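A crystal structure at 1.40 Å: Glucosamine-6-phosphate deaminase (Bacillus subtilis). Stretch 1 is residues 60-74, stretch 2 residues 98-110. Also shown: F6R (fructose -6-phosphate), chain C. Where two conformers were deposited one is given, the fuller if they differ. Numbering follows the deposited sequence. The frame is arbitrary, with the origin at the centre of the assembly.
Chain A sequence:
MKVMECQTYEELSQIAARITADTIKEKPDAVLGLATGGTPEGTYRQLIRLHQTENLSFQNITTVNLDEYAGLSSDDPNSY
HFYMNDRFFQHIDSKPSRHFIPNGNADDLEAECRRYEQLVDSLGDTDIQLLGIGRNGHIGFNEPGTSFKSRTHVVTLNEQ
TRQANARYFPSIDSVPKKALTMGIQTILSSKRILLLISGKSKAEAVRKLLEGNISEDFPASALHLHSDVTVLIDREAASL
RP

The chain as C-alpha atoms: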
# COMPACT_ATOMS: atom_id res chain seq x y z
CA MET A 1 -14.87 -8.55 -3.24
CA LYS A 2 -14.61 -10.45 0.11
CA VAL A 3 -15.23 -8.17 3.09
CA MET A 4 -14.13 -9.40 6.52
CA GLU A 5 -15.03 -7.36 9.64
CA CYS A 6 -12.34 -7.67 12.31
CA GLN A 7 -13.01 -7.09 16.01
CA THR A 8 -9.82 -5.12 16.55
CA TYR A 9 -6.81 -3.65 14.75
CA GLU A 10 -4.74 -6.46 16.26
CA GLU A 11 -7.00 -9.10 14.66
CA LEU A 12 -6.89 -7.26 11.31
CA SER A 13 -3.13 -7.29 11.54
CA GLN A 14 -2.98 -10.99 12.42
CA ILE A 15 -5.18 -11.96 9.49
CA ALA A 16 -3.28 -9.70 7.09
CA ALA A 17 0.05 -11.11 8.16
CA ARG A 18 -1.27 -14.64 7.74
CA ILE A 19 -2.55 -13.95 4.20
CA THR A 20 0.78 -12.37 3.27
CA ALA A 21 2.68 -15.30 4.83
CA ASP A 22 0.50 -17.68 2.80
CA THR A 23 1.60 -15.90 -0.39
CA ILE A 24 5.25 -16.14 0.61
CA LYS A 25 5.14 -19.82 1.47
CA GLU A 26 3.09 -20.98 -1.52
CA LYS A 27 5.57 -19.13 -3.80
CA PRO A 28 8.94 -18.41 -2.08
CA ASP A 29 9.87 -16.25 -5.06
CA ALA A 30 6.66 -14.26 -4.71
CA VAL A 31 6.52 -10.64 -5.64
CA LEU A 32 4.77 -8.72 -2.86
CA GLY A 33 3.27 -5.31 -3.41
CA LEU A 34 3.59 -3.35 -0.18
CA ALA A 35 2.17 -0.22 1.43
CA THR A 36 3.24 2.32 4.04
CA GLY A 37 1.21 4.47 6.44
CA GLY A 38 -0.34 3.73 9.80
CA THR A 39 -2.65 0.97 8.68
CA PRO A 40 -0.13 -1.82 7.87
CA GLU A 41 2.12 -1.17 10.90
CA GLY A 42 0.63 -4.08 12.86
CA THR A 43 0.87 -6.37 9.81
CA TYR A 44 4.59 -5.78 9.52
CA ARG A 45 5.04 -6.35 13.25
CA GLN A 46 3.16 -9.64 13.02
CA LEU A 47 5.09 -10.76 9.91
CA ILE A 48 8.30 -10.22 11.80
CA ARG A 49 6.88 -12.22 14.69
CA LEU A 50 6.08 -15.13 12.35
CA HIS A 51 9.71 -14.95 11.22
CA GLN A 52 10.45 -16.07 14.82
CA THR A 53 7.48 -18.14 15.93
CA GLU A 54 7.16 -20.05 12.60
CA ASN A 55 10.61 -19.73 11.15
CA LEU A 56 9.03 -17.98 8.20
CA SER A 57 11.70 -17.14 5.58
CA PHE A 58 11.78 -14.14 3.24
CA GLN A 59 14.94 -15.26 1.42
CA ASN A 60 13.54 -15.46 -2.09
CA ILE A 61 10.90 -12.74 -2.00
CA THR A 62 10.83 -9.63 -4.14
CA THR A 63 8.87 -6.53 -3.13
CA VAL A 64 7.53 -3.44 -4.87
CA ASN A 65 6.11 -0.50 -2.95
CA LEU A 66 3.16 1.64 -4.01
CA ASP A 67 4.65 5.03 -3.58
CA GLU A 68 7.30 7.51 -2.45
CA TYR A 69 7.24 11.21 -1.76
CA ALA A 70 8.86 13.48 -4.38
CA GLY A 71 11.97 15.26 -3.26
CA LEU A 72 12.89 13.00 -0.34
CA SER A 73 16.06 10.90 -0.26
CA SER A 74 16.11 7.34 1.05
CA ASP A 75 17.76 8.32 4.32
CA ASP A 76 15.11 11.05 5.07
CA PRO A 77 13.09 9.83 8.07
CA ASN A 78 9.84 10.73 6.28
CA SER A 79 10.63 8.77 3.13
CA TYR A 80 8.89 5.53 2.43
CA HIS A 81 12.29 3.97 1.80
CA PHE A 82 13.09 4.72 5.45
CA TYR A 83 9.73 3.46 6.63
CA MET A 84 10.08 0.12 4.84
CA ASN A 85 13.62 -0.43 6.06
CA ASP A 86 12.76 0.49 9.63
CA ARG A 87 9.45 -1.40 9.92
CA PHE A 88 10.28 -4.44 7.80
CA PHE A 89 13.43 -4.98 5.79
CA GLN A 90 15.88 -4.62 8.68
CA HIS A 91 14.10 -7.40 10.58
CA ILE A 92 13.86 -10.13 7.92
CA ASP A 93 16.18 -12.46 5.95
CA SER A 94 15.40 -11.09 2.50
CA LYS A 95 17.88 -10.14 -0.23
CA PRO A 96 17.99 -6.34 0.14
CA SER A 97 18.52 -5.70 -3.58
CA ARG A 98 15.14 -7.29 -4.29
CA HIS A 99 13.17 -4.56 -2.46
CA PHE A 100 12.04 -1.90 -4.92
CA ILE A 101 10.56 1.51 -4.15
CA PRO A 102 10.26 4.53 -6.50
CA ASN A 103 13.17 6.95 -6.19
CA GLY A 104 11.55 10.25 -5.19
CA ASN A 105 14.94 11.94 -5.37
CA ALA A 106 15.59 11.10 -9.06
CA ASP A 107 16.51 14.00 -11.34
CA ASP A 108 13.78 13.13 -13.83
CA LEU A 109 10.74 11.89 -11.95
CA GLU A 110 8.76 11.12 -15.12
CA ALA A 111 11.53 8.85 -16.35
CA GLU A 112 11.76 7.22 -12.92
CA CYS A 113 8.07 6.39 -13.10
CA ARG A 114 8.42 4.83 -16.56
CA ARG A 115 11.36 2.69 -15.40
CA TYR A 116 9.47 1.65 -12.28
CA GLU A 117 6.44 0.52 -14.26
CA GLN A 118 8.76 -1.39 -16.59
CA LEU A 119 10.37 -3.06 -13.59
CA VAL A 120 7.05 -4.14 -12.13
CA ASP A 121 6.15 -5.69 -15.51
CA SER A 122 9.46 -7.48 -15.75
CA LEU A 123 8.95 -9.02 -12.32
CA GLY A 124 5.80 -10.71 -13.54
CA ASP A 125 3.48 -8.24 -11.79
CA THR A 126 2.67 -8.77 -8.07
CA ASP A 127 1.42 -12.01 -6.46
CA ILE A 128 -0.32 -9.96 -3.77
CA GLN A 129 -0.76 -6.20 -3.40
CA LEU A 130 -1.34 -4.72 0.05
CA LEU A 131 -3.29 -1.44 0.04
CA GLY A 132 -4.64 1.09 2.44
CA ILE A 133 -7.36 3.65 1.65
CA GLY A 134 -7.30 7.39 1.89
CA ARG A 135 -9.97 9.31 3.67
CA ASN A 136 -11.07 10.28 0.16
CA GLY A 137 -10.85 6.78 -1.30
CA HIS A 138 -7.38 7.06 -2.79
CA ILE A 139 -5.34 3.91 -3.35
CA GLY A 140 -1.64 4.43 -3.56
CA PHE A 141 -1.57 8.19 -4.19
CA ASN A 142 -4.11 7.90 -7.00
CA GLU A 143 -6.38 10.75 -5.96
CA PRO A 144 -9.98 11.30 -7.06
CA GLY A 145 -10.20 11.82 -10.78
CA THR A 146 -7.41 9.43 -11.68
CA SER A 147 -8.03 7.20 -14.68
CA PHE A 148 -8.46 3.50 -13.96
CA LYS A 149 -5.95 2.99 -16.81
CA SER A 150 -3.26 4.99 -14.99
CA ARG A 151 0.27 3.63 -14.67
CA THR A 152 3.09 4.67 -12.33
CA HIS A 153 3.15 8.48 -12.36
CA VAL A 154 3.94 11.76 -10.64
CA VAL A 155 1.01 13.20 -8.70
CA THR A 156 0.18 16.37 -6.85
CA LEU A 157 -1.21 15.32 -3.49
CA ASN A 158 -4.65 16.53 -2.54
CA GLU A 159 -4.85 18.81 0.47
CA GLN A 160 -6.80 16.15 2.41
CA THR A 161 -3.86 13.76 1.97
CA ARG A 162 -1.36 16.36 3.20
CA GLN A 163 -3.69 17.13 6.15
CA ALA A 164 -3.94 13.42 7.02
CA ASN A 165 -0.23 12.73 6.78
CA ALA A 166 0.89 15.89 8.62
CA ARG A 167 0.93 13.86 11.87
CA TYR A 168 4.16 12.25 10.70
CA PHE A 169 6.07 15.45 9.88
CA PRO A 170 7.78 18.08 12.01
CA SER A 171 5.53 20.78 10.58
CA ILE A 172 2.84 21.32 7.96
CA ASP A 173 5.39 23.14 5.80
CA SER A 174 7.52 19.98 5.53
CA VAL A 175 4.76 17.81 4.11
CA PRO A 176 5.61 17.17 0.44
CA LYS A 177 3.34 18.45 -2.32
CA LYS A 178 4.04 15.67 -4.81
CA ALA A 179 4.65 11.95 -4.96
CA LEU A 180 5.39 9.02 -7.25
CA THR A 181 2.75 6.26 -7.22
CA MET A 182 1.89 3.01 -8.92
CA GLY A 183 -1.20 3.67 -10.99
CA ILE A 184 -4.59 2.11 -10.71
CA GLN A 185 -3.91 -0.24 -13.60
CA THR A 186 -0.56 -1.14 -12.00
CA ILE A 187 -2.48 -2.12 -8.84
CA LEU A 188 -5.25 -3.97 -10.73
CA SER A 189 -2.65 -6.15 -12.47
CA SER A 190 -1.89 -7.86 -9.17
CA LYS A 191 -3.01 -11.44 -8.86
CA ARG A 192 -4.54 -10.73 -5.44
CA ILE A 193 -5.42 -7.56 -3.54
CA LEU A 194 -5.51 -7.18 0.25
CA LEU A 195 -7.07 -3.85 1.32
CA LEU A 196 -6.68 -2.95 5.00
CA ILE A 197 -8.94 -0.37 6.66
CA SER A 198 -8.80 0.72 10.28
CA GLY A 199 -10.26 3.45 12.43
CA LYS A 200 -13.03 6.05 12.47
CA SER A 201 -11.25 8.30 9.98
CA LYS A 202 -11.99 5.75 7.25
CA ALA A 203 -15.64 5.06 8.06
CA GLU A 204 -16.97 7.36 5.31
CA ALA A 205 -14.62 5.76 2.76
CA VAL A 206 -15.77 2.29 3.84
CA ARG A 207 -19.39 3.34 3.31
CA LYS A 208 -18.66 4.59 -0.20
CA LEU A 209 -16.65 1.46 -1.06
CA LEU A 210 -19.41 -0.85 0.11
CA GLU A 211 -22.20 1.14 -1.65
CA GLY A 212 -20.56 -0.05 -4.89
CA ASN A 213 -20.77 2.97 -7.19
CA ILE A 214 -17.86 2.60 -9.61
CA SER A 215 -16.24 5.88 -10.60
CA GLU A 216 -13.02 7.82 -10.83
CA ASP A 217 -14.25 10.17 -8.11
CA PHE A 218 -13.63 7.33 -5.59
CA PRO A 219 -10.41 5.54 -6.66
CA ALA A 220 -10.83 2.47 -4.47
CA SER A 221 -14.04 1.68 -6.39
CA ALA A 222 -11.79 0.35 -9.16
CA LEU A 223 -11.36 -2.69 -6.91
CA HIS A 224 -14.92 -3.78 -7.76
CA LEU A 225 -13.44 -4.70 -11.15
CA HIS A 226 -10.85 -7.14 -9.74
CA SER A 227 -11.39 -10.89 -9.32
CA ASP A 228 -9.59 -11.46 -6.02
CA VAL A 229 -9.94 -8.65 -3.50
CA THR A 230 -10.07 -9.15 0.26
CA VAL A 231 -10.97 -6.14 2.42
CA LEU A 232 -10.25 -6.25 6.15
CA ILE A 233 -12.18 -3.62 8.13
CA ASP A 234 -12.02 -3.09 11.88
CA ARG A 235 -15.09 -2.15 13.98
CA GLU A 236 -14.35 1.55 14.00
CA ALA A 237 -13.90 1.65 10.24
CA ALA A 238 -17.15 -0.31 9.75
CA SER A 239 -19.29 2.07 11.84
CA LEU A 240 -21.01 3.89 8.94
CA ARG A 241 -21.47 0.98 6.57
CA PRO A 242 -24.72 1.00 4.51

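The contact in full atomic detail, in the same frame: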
# COMPACT_ATOMS: atom_id res chain seq x y z
N ASN A 60 13.68 -15.53 -0.65
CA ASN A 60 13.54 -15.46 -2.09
C ASN A 60 12.47 -14.48 -2.57
O ASN A 60 12.20 -14.43 -3.78
CB ASN A 60 13.37 -16.85 -2.70
CG ASN A 60 14.67 -17.63 -2.62
OD1 ASN A 60 15.61 -17.36 -3.37
ND2 ASN A 60 14.76 -18.52 -1.66
N ILE A 61 11.95 -13.68 -1.65
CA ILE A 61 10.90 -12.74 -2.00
C ILE A 61 11.47 -11.53 -2.72
O ILE A 61 12.64 -11.18 -2.57
CB ILE A 61 10.02 -12.27 -0.80
CG1 ILE A 61 10.71 -11.25 0.12
CG2 ILE A 61 9.43 -13.46 -0.05
CD1 ILE A 61 9.75 -10.52 1.05
N THR A 62 10.61 -10.95 -3.55
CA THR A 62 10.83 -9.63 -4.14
C THR A 62 9.69 -8.75 -3.68
O THR A 62 8.58 -9.23 -3.56
CB THR A 62 10.83 -9.72 -5.68
OG1 THR A 62 11.90 -10.59 -6.09
CG2 THR A 62 10.97 -8.38 -6.33
N THR A 63 9.96 -7.46 -3.45
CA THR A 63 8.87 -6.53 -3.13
C THR A 63 8.90 -5.28 -3.98
O THR A 63 9.98 -4.82 -4.39
CB THR A 63 8.88 -6.15 -1.63
OG1 THR A 63 10.01 -5.34 -1.31
CG2 THR A 63 8.92 -7.39 -0.76
N VAL A 64 7.69 -4.74 -4.21
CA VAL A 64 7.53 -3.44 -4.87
C VAL A 64 6.58 -2.62 -4.00
O VAL A 64 5.53 -3.12 -3.55
CB VAL A 64 7.01 -3.54 -6.32
CG1 VAL A 64 8.07 -4.20 -7.18
CG2 VAL A 64 5.74 -4.33 -6.43
N ASN A 65 6.95 -1.37 -3.74
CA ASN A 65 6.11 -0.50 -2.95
C ASN A 65 5.24 0.39 -3.84
O ASN A 65 5.61 0.73 -4.97
CB ASN A 65 6.94 0.36 -1.99
CG ASN A 65 6.95 -0.19 -0.60
OD1 ASN A 65 6.26 0.36 0.32
ND2 ASN A 65 7.64 -1.27 -0.42
N LEU A 66 4.10 0.79 -3.30
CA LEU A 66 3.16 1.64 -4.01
C LEU A 66 3.71 2.99 -4.38
O LEU A 66 3.43 3.51 -5.46
CB LEU A 66 1.90 1.86 -3.17
CG LEU A 66 0.94 0.70 -3.03
CD1 LEU A 66 -0.07 0.93 -1.91
CD2 LEU A 66 0.19 0.46 -4.32
N ASP A 67 4.44 3.60 -3.46
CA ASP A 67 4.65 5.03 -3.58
C ASP A 67 5.85 5.55 -2.82
O ASP A 67 6.43 4.87 -1.98
CB ASP A 67 3.37 5.82 -3.22
CG ASP A 67 2.63 5.33 -2.05
OD1 ASP A 67 1.39 5.44 -2.18
OD2 ASP A 67 3.21 4.88 -1.02
N GLU A 68 6.24 6.78 -3.15
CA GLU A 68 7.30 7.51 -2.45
C GLU A 68 7.06 8.98 -2.65
O GLU A 68 6.52 9.40 -3.68
CB GLU A 68 8.67 7.13 -2.97
CG GLU A 68 9.87 7.86 -2.35
CD GLU A 68 10.02 7.67 -0.85
OE1 GLU A 68 9.17 8.16 -0.08
OE2 GLU A 68 10.99 6.96 -0.45
N TYR A 69 7.40 9.77 -1.65
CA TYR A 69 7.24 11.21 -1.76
C TYR A 69 8.31 11.79 -2.72
O TYR A 69 9.46 11.37 -2.73
CB TYR A 69 7.41 11.89 -0.42
CG TYR A 69 6.27 11.74 0.56
CD1 TYR A 69 6.44 11.04 1.75
CD2 TYR A 69 5.03 12.31 0.33
CE1 TYR A 69 5.41 10.91 2.67
CE2 TYR A 69 3.99 12.20 1.24
CZ TYR A 69 4.19 11.53 2.41
OH TYR A 69 3.15 11.47 3.29
N ALA A 70 7.91 12.79 -3.50
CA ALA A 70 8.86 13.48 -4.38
C ALA A 70 9.73 14.41 -3.58
O ALA A 70 9.27 15.15 -2.73
CB ALA A 70 8.13 14.28 -5.46
N GLY A 71 11.02 14.34 -3.85
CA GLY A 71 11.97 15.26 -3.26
C GLY A 71 12.62 14.76 -2.00
O GLY A 71 13.46 15.49 -1.44
N LEU A 72 12.27 13.56 -1.53
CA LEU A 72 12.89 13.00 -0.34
C LEU A 72 13.89 11.92 -0.72
O LEU A 72 13.59 11.03 -1.52
CB LEU A 72 11.85 12.42 0.62
CG LEU A 72 10.78 13.34 1.17
CD1 LEU A 72 9.96 12.68 2.25
CD2 LEU A 72 11.37 14.66 1.69
N SER A 73 15.07 11.96 -0.11
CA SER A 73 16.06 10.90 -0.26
C SER A 73 15.75 9.71 0.62
O SER A 73 14.97 9.82 1.59
CB SER A 73 17.44 11.44 0.08
OG SER A 73 17.50 11.93 1.38
N SER A 74 16.39 8.59 0.34
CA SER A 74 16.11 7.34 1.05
C SER A 74 16.44 7.35 2.53
O SER A 74 15.83 6.61 3.31
CB SER A 74 16.80 6.18 0.38
OG SER A 74 18.21 6.31 0.41
N ARG A 98 16.41 -6.91 -3.69
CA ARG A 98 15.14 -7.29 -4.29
C ARG A 98 13.95 -6.54 -3.68
O ARG A 98 12.82 -6.93 -3.91
CB ARG A 98 14.94 -8.80 -4.24
CG ARG A 98 15.97 -9.55 -5.12
CD ARG A 98 15.85 -9.24 -6.60
NE ARG A 98 14.59 -9.76 -7.12
CZ ARG A 98 14.24 -9.80 -8.41
NH1 ARG A 98 15.03 -9.32 -9.37
NH2 ARG A 98 13.10 -10.36 -8.73
N HIS A 99 14.22 -5.44 -2.98
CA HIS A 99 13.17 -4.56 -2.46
C HIS A 99 13.23 -3.30 -3.32
O HIS A 99 14.26 -2.62 -3.34
CB HIS A 99 13.43 -4.17 -1.01
CG HIS A 99 13.34 -5.33 -0.04
ND1 HIS A 99 12.22 -6.13 0.03
CD2 HIS A 99 14.21 -5.79 0.90
CE1 HIS A 99 12.42 -7.07 0.95
NE2 HIS A 99 13.64 -6.90 1.47
N PHE A 100 12.13 -3.00 -4.00
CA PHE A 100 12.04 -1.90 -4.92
C PHE A 100 11.00 -0.88 -4.45
O PHE A 100 9.90 -1.23 -4.00
CB PHE A 100 11.67 -2.41 -6.30
CG PHE A 100 12.67 -3.42 -6.84
CD1 PHE A 100 12.34 -4.76 -6.95
CD2 PHE A 100 13.95 -3.03 -7.17
CE1 PHE A 100 13.27 -5.66 -7.43
CE2 PHE A 100 14.85 -3.93 -7.66
CZ PHE A 100 14.53 -5.24 -7.79
N ILE A 101 11.39 0.40 -4.54
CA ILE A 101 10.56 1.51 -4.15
C ILE A 101 10.89 2.66 -5.12
O ILE A 101 12.06 2.83 -5.47
CB ILE A 101 10.87 1.92 -2.69
CG1 ILE A 101 10.77 0.73 -1.70
CG2 ILE A 101 10.02 3.09 -2.26
CD1 ILE A 101 11.21 1.04 -0.29
N PRO A 102 9.90 3.44 -5.55
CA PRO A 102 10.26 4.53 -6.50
C PRO A 102 11.24 5.51 -5.88
O PRO A 102 11.15 5.79 -4.69
CB PRO A 102 8.92 5.19 -6.78
CG PRO A 102 7.93 4.16 -6.46
CD PRO A 102 8.46 3.39 -5.31
N ASN A 103 12.18 6.01 -6.67
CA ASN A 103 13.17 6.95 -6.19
C ASN A 103 12.63 8.37 -6.31
O ASN A 103 12.68 8.96 -7.39
CB ASN A 103 14.49 6.80 -6.97
CG ASN A 103 15.54 7.80 -6.54
OD1 ASN A 103 15.38 8.52 -5.54
ND2 ASN A 103 16.64 7.85 -7.30
N GLY A 104 12.11 8.91 -5.20
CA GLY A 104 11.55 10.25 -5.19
C GLY A 104 12.58 11.34 -5.34
O GLY A 104 12.22 12.50 -5.53
N ASN A 105 13.85 10.98 -5.26
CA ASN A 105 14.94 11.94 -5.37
C ASN A 105 15.61 11.87 -6.75
O ASN A 105 16.64 12.55 -6.96
CB ASN A 105 15.97 11.66 -4.27
CG ASN A 105 16.64 12.93 -3.80
OD1 ASN A 105 17.87 13.04 -3.79
ND2 ASN A 105 15.82 13.92 -3.44
N ALA A 106 15.02 11.14 -7.71
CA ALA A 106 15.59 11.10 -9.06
C ALA A 106 15.53 12.47 -9.71
O ALA A 106 14.65 13.25 -9.41
CB ALA A 106 14.89 10.05 -9.96
N ASP A 107 16.47 12.73 -10.61
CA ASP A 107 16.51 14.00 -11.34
C ASP A 107 15.33 14.17 -12.29
O ASP A 107 14.83 15.26 -12.45
CB ASP A 107 17.81 14.12 -12.12
CG ASP A 107 19.00 14.41 -11.23
OD1 ASP A 107 18.83 14.90 -10.10
OD2 ASP A 107 20.12 14.18 -11.72
N ASP A 108 14.88 13.08 -12.88
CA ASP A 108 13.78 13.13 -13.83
C ASP A 108 12.73 12.17 -13.27
O ASP A 108 12.82 10.95 -13.43
CB ASP A 108 14.25 12.69 -15.20
CG ASP A 108 13.17 12.80 -16.27
OD1 ASP A 108 13.52 12.87 -17.46
OD2 ASP A 108 11.96 12.81 -15.94
N LEU A 109 11.72 12.74 -12.63
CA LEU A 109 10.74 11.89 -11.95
C LEU A 109 9.82 11.17 -12.94
O LEU A 109 9.41 10.04 -12.70
CB LEU A 109 9.93 12.74 -11.00
CG LEU A 109 10.74 13.31 -9.85
CD1 LEU A 109 9.81 14.18 -9.07
CD2 LEU A 109 11.38 12.24 -8.97
N GLU A 110 9.53 11.80 -14.07
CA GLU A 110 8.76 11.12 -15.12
C GLU A 110 9.46 9.85 -15.64
O GLU A 110 8.84 8.77 -15.81
CB GLU A 110 8.52 12.10 -16.28
CG GLU A 110 7.36 13.03 -16.04
CD GLU A 110 6.84 13.72 -17.33
OE1 GLU A 110 7.23 13.31 -18.47
OE2 GLU A 110 6.03 14.67 -17.20
C1 F6R C . 0.32 3.50 1.27
C2 F6R C . -0.52 4.37 0.36
C3 F6R C . -1.69 5.26 0.81
C4 F6R C . -2.21 4.94 2.23
C5 F6R C . -3.39 5.80 2.66
C6 F6R C . -3.83 5.48 4.08
O1 F6R C . 1.56 3.11 0.65
O2 F6R C . -0.28 4.31 -0.82
O3 F6R C . -2.78 5.05 -0.06
O4 F6R C . -2.60 3.57 2.25
O5 F6R C . -3.10 7.19 2.53
O6 F6R C . -2.78 5.86 4.98
P F6R C . -2.87 5.41 6.51
O1P F6R C . -2.69 3.92 6.53
O2P F6R C . -4.25 5.79 6.97
O3P F6R C . -1.77 6.12 7.23
O HOH W 1 9.46 -2.77 -1.73
O HOH W 2 13.29 8.40 -2.32
O HOH W 3 16.46 15.18 -1.08

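Gly-104 packs so tightly against the 69-71 backbone that no side chain would fit: an ideal CB here would lie 2.0 Å from Tyr-69 O, a clash, and 3.2 Å from Glu-68 CG. In its absence, Gly-104 CA approaches Tyr-69 O to 3.4 Å in a CA-H...O contact, and Gly-71 N donates a nearly straight hydrogen bond to Gly-104 O (2.8 Å, 169°). Gly-71, within the type II turn from Tyr-69 to Leu-72, has phi/psi of 94/-1, where a CB would jam against the preceding carbonyl oxygen. Glu-68 folds back so that its OE1 accepts from Tyr-69 N (2.9 Å), while a water bridges Glu-68 OE2, Leu-72 O and Gly-104 N.

At the other end the two stretches pair as short parallel strands, Thr-63 opposite His-99 and Val-64 opposite Phe-100. Thr-63 is bonded through both backbone polar atoms, its N donating to Arg-98 O (2.9 Å) and its O accepting from Phe-100 N (2.8 Å); Asn-65 N then donates to Phe-100 O (3.0 Å). Side chains reinforce this ladder. On one face, Thr-63 OG1 and His-99 ND1 share a 2.7 Å hydrogen bond in the plane of the imidazole, and a water links Thr-63 OG1, Asn-65 ND2 and Phe-100 O. On the other face, Val-64 CG1 meets Phe-100 CB at 4.1 Å, and Thr-62 CG2 lies at the phenyl edge, 3.7 Å from Phe-100 CE1. Arg-98 curls back, chi1 to chi3 all m, so that its NE and NH2 both donate to Thr-62 OG1 (3.0 and 2.9 Å).

Between these two regions, Asn-65 CB rests 3.9 Å from Ile-101 CG1, and Glu-68 CB lies 3.3 Å from Pro-102 O. The CB of Asp-67 points away from this contact, and its OD2 accepts from O1 of fructose-6-phosphate (2.9 Å).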